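Tail protein, 43 kDa (Neisseria meningitidis MC58, PDB 3D37) is of unknown function but is probably a phage-type baseplate hub component, resembling the Mu baseplate hub protein gp44 (GpP) and built from phage-barrel domains. Local coordinates at residues A[200-211]-A[273-284]. Numbering follows the deposited sequence.
Sequences IERMDIEWDTDN and WRLEGFTLTITV
Phe278 turns the edge of its ring toward the five-membered ring of Trp207, a T-shaped pair with centroids 5.3 Å apart and planes at 66°. With CG anti to the backbone N (chi1 173°), the phenyl leans across toward strand 202-208, bringing CE1 to 3.5 Å from CG2 of Ile205; that methyl also sits over one face of the indole. The row continues on this side: CD1 of Leu280 fits between CG1 of Ile205 and CG of Met203, and the Met203 chain bends at chi3 (-74°) to lay CE 3.6 Å from CD1 of Ile282. Val303 of strand 300-305 packs against Met203 and Ile282.

The other side is polar. Arg202 lies alongside Thr283, but its guanidinium turns away toward Asp204 on the same strand, with Arg202 NH2 3.0 Å from Asp204 OD1 in a salt bridge. One water lies within hydrogen-bonding distance of Asp204 O, Glu206 OE2 and Thr281 OG1, bridging the two strands, while Lys336 binds Thr279 OG1.

Strands 202-208 and 278-284 run antiparallel, and a classic beta bulge sets Glu201 and Arg202 against Thr283: Glu201 N donates to Thr283 O at 2.9 Å, and Arg202 N to the same oxygen only weakly. Asn211 lays CB over the indole face of Trp273 as a CH-pi contact, 3.9 Å from the five-membered ring centroid, and its ND2 gives Glu276 OE1 a 2.8 Å bond close to the amide plane, tying the chain that leaves strand 202-208 to the last turn of helix 259-276.

Strand 330-337 flanks 278-284, and the sheet, though not this ladder, continues antiparallel from 202-208 into a second subunit. The chemistry thus implies a two-faced ladder, apolar on one face, polar and partly charged on the other.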
loop_
_atom_site.group_PDB
_atom_site.type_symbol
_atom_site.label_atom_id
_atom_site.label_comp_id
_atom_site.label_asym_id
_atom_site.label_seq_id
_atom_site.Cartn_x
_atom_site.Cartn_y
_atom_site.Cartn_z
ATOM N N ILE A 200 0.689 25.822 -11.941
ATOM C CA ILE A 200 -0.428 24.952 -11.503
ATOM C C ILE A 200 0.102 23.516 -11.384
ATOM O O ILE A 200 0.665 22.996 -12.334
ATOM C CB ILE A 200 -1.625 25.035 -12.496
ATOM C CG1 ILE A 200 -2.277 26.415 -12.409
ATOM C CG2 ILE A 200 -2.642 23.949 -12.245
ATOM C CD1 ILE A 200 -3.144 26.739 -13.620
ATOM N N GLU A 201 -0.060 22.918 -10.209
ATOM C CA GLU A 201 0.339 21.534 -9.952
ATOM C C GLU A 201 -0.747 20.485 -10.300
ATOM O O GLU A 201 -0.448 19.376 -10.724
ATOM C CB GLU A 201 0.691 21.366 -8.492
ATOM C CG GLU A 201 1.902 22.166 -8.077
ATOM C CD GLU A 201 2.217 21.927 -6.600
ATOM O OE1 GLU A 201 1.362 21.314 -5.905
ATOM O OE2 GLU A 201 3.302 22.335 -6.139
ATOM N N ARG A 202 -2.004 20.906 -10.189
ATOM C CA ARG A 202 -3.103 20.047 -10.386
ATOM C C ARG A 202 -4.331 20.918 -10.749
ATOM O O ARG A 202 -4.566 22.023 -10.189
ATOM C CB ARG A 202 -3.143 19.183 -9.120
ATOM C CG ARG A 202 -4.364 18.644 -8.765
ATOM C CD ARG A 202 -4.265 17.323 -7.978
ATOM N NE ARG A 202 -5.342 16.601 -8.608
ATOM C CZ ARG A 202 -5.218 15.505 -9.347
ATOM N NH1 ARG A 202 -4.058 14.880 -9.429
ATOM N NH2 ARG A 202 -6.306 15.029 -9.965
ATOM N N MET A 203 -5.043 20.487 -11.782
ATOM C CA MET A 203 -6.250 21.163 -12.270
ATOM C C MET A 203 -7.379 20.115 -12.357
ATOM O O MET A 203 -7.184 19.068 -12.996
ATOM C CB MET A 203 -5.970 21.795 -13.631
ATOM C CG MET A 203 -7.125 22.642 -14.156
ATOM S SD MET A 203 -6.550 23.836 -15.404
ATOM C CE MET A 203 -5.718 24.995 -14.388
ATOM N N ASP A 204 -8.483 20.341 -11.632
ATOM C CA ASP A 204 -9.667 19.483 -11.685
ATOM C C ASP A 204 -10.911 20.298 -12.063
ATOM O O ASP A 204 -11.202 21.302 -11.435
ATOM C CB ASP A 204 -9.888 18.757 -10.354
ATOM C CG ASP A 204 -8.807 17.737 -10.051
ATOM O OD1 ASP A 204 -8.179 17.138 -10.970
ATOM O OD2 ASP A 204 -8.518 17.575 -8.860
ATOM N N ILE A 205 -11.597 19.897 -13.117
ATOM C CA ILE A 205 -12.819 20.536 -13.530
ATOM C C ILE A 205 -14.000 19.551 -13.392
ATOM O O ILE A 205 -13.884 18.371 -13.736
ATOM C CB ILE A 205 -12.718 21.042 -14.971
ATOM C CG1 ILE A 205 -11.356 21.736 -15.175
ATOM C CG2 ILE A 205 -13.930 21.854 -15.336
ATOM C CD1 ILE A 205 -11.325 22.699 -16.298
ATOM N N GLU A 206 -15.095 20.050 -12.834
ATOM C CA GLU A 206 -16.315 19.303 -12.681
ATOM C C GLU A 206 -17.510 20.041 -13.202
ATOM O O GLU A 206 -17.748 21.205 -12.840
ATOM C CB GLU A 206 -16.613 19.040 -11.223
ATOM C CG GLU A 206 -15.492 18.417 -10.443
ATOM C CD GLU A 206 -15.905 18.288 -8.996
ATOM O OE1 GLU A 206 -16.732 17.368 -8.754
ATOM O OE2 GLU A 206 -15.484 19.141 -8.132
ATOM N N TRP A 207 -18.274 19.341 -14.029
ATOM C CA TRP A 207 -19.513 19.823 -14.538
ATOM C C TRP A 207 -20.600 18.853 -14.087
ATOM O O TRP A 207 -20.459 17.616 -14.186
ATOM C CB TRP A 207 -19.534 19.800 -16.041
ATOM C CG TRP A 207 -18.561 20.597 -16.773
ATOM C CD1 TRP A 207 -18.773 21.840 -17.342
ATOM C CD2 TRP A 207 -17.255 20.203 -17.148
ATOM N NE1 TRP A 207 -17.643 22.232 -18.027
ATOM C CE2 TRP A 207 -16.703 21.246 -17.923
ATOM C CE3 TRP A 207 -16.478 19.077 -16.888
ATOM C CZ2 TRP A 207 -15.419 21.188 -18.436
ATOM C CZ3 TRP A 207 -15.204 19.018 -17.400
ATOM C CH2 TRP A 207 -14.684 20.071 -18.170
ATOM N N ASP A 208 -21.700 19.431 -13.657
ATOM C CA ASP A 208 -22.793 18.690 -13.071
ATOM C C ASP A 208 -24.099 19.326 -13.543
ATOM O O ASP A 208 -24.275 20.521 -13.424
ATOM C CB ASP A 208 -22.639 18.795 -11.561
ATOM C CG ASP A 208 -23.685 18.085 -10.835
ATOM O OD1 ASP A 208 -24.857 18.425 -11.032
ATOM O OD2 ASP A 208 -23.331 17.183 -10.047
ATOM N N THR A 209 -25.008 18.524 -14.071
ATOM C CA THR A 209 -26.273 19.018 -14.599
ATOM C C THR A 209 -27.486 18.700 -13.694
ATOM O O THR A 209 -28.641 18.797 -14.106
ATOM C CB THR A 209 -26.478 18.439 -15.996
ATOM O OG1 THR A 209 -26.554 17.012 -15.912
ATOM C CG2 THR A 209 -25.285 18.798 -16.926
ATOM N N ASP A 210 -27.226 18.336 -12.449
ATOM C CA ASP A 210 -28.277 18.035 -11.484
ATOM C C ASP A 210 -29.431 19.046 -11.424
ATOM O O ASP A 210 -30.613 18.694 -11.354
ATOM C CB ASP A 210 -27.656 18.053 -10.090
ATOM C CG ASP A 210 -27.621 16.714 -9.453
ATOM O OD1 ASP A 210 -26.501 16.349 -8.983
ATOM O OD2 ASP A 210 -28.720 16.058 -9.392
ATOM N N ASN A 211 -29.052 20.311 -11.328
ATOM C CA ASN A 211 -29.970 21.381 -11.057
ATOM C C ASN A 211 -30.074 22.304 -12.257
ATOM O O ASN A 211 -30.260 23.499 -12.123
ATOM C CB ASN A 211 -29.548 22.097 -9.772
ATOM C CG ASN A 211 -30.005 21.352 -8.526
ATOM O OD1 ASN A 211 -31.124 20.808 -8.485
ATOM N ND2 ASN A 211 -29.175 21.339 -7.506
ATOM N N TRP A 273 -27.976 27.695 -8.555
ATOM C CA TRP A 273 -27.939 26.444 -9.288
ATOM C C TRP A 273 -26.833 26.454 -10.356
ATOM O O TRP A 273 -26.122 25.457 -10.575
ATOM C CB TRP A 273 -29.288 26.165 -9.924
ATOM C CG TRP A 273 -30.312 25.717 -8.958
ATOM C CD1 TRP A 273 -30.086 25.098 -7.765
ATOM C CD2 TRP A 273 -31.738 25.807 -9.107
ATOM N NE1 TRP A 273 -31.284 24.810 -7.146
ATOM C CE2 TRP A 273 -32.313 25.235 -7.944
ATOM C CE3 TRP A 273 -32.582 26.330 -10.095
ATOM C CZ2 TRP A 273 -33.696 25.159 -7.742
ATOM C CZ3 TRP A 273 -33.966 26.255 -9.900
ATOM C CH2 TRP A 273 -34.509 25.675 -8.722
ATOM N N ARG A 274 -26.691 27.603 -11.017
ATOM C CA ARG A 274 -25.715 27.717 -12.092
ATOM C C ARG A 274 -24.293 27.554 -11.528
ATOM O O ARG A 274 -23.457 26.975 -12.132
ATOM C CB ARG A 274 -25.905 29.073 -12.782
ATOM C CG ARG A 274 -24.795 29.468 -13.742
ATOM C CD ARG A 274 -25.138 30.809 -14.459
ATOM N NE ARG A 274 -24.223 30.983 -15.583
ATOM C CZ ARG A 274 -24.364 31.891 -16.553
ATOM N NH1 ARG A 274 -25.379 32.746 -16.569
ATOM N NH2 ARG A 274 -23.459 31.936 -17.528
ATOM N N LEU A 275 -24.032 28.119 -10.368
ATOM C CA LEU A 275 -22.745 27.957 -9.696
ATOM C C LEU A 275 -22.448 26.519 -9.326
ATOM O O LEU A 275 -21.290 26.052 -9.448
ATOM C CB LEU A 275 -22.679 28.829 -8.451
ATOM C CG LEU A 275 -22.469 30.294 -8.758
ATOM C CD1 LEU A 275 -22.942 31.207 -7.544
ATOM C CD2 LEU A 275 -21.006 30.539 -9.180
ATOM N N GLU A 276 -23.482 25.811 -8.855
ATOM C CA GLU A 276 -23.328 24.393 -8.493
ATOM C C GLU A 276 -22.921 23.513 -9.650
ATOM O O GLU A 276 -22.367 22.450 -9.439
ATOM C CB GLU A 276 -24.641 23.828 -7.935
ATOM C CG GLU A 276 -24.923 24.156 -6.505
ATOM C CD GLU A 276 -26.388 23.864 -6.165
ATOM O OE1 GLU A 276 -26.969 22.959 -6.816
ATOM O OE2 GLU A 276 -26.956 24.539 -5.276
ATOM N N GLY A 277 -23.222 23.950 -10.868
ATOM C CA GLY A 277 -22.975 23.183 -12.047
ATOM C C GLY A 277 -21.552 23.151 -12.535
ATOM O O GLY A 277 -21.224 22.302 -13.368
ATOM N N PHE A 278 -20.681 24.036 -12.026
ATOM C CA PHE A 278 -19.295 24.085 -12.542
ATOM C C PHE A 278 -18.344 24.449 -11.409
ATOM O O PHE A 278 -18.588 25.411 -10.683
ATOM C CB PHE A 278 -19.166 25.083 -13.721
ATOM C CG PHE A 278 -17.745 25.308 -14.170
ATOM C CD1 PHE A 278 -17.183 24.535 -15.156
ATOM C CD2 PHE A 278 -16.980 26.303 -13.591
ATOM C CE1 PHE A 278 -15.926 24.723 -15.567
ATOM C CE2 PHE A 278 -15.703 26.503 -13.991
ATOM C CZ PHE A 278 -15.164 25.713 -14.978
ATOM N N THR A 279 -17.278 23.665 -11.266
ATOM C CA THR A 279 -16.189 23.989 -10.321
ATOM C C THR A 279 -14.854 23.714 -10.997
ATOM O O THR A 279 -14.669 22.663 -11.599
ATOM C CB THR A 279 -16.256 23.134 -9.003
ATOM O OG1 THR A 279 -17.609 23.115 -8.538
ATOM C CG2 THR A 279 -15.308 23.729 -7.912
ATOM N N LEU A 280 -13.948 24.681 -10.895
ATOM C CA LEU A 280 -12.547 24.551 -11.273
ATOM C C LEU A 280 -11.735 24.562 -9.993
ATOM O O LEU A 280 -11.756 25.558 -9.273
ATOM C CB LEU A 280 -12.156 25.720 -12.161
ATOM C CG LEU A 280 -10.674 25.896 -12.532
ATOM C CD1 LEU A 280 -10.137 24.753 -13.344
ATOM C CD2 LEU A 280 -10.510 27.294 -13.257
ATOM N N THR A 281 -11.098 23.446 -9.670
ATOM C CA THR A 281 -10.226 23.313 -8.483
ATOM C C THR A 281 -8.758 23.274 -8.903
ATOM O O THR A 281 -8.306 22.351 -9.591
ATOM C CB THR A 281 -10.609 22.059 -7.621
ATOM O OG1 THR A 281 -12.020 22.066 -7.392
ATOM C CG2 THR A 281 -9.943 22.074 -6.304
ATOM N N ILE A 282 -8.018 24.332 -8.560
ATOM C CA ILE A 282 -6.594 24.396 -8.878
ATOM C C ILE A 282 -5.757 24.213 -7.625
ATOM O O ILE A 282 -6.015 24.818 -6.587
ATOM C CB ILE A 282 -6.272 25.741 -9.558
ATOM C CG1 ILE A 282 -6.906 25.753 -10.948
ATOM C CG2 ILE A 282 -4.722 26.010 -9.561
ATOM C CD1 ILE A 282 -6.838 27.055 -11.672
ATOM N N THR A 283 -4.736 23.380 -7.712
ATOM C CA THR A 283 -3.796 23.247 -6.644
ATOM C C THR A 283 -2.430 23.904 -7.045
ATOM O O THR A 283 -1.935 23.654 -8.167
ATOM C CB THR A 283 -3.628 21.755 -6.265
ATOM O OG1 THR A 283 -4.934 21.189 -5.986
ATOM C CG2 THR A 283 -2.733 21.628 -5.042
ATOM N N VAL A 284 -1.912 24.763 -6.137
ATOM C CA VAL A 284 -0.664 25.502 -6.284
ATOM C C VAL A 284 0.249 25.231 -5.121
ATOM O O VAL A 284 -0.182 24.836 -4.051
ATOM C CB VAL A 284 -0.823 27.028 -6.514
ATOM C CG1 VAL A 284 -1.423 27.295 -7.868
ATOM C CG2 VAL A 284 -1.631 27.711 -5.351
HETATM O O HOH W 1 -13.359 20.950 -9.362
HETATM O O HOH W 2 -19.469 21.430 -9.965
#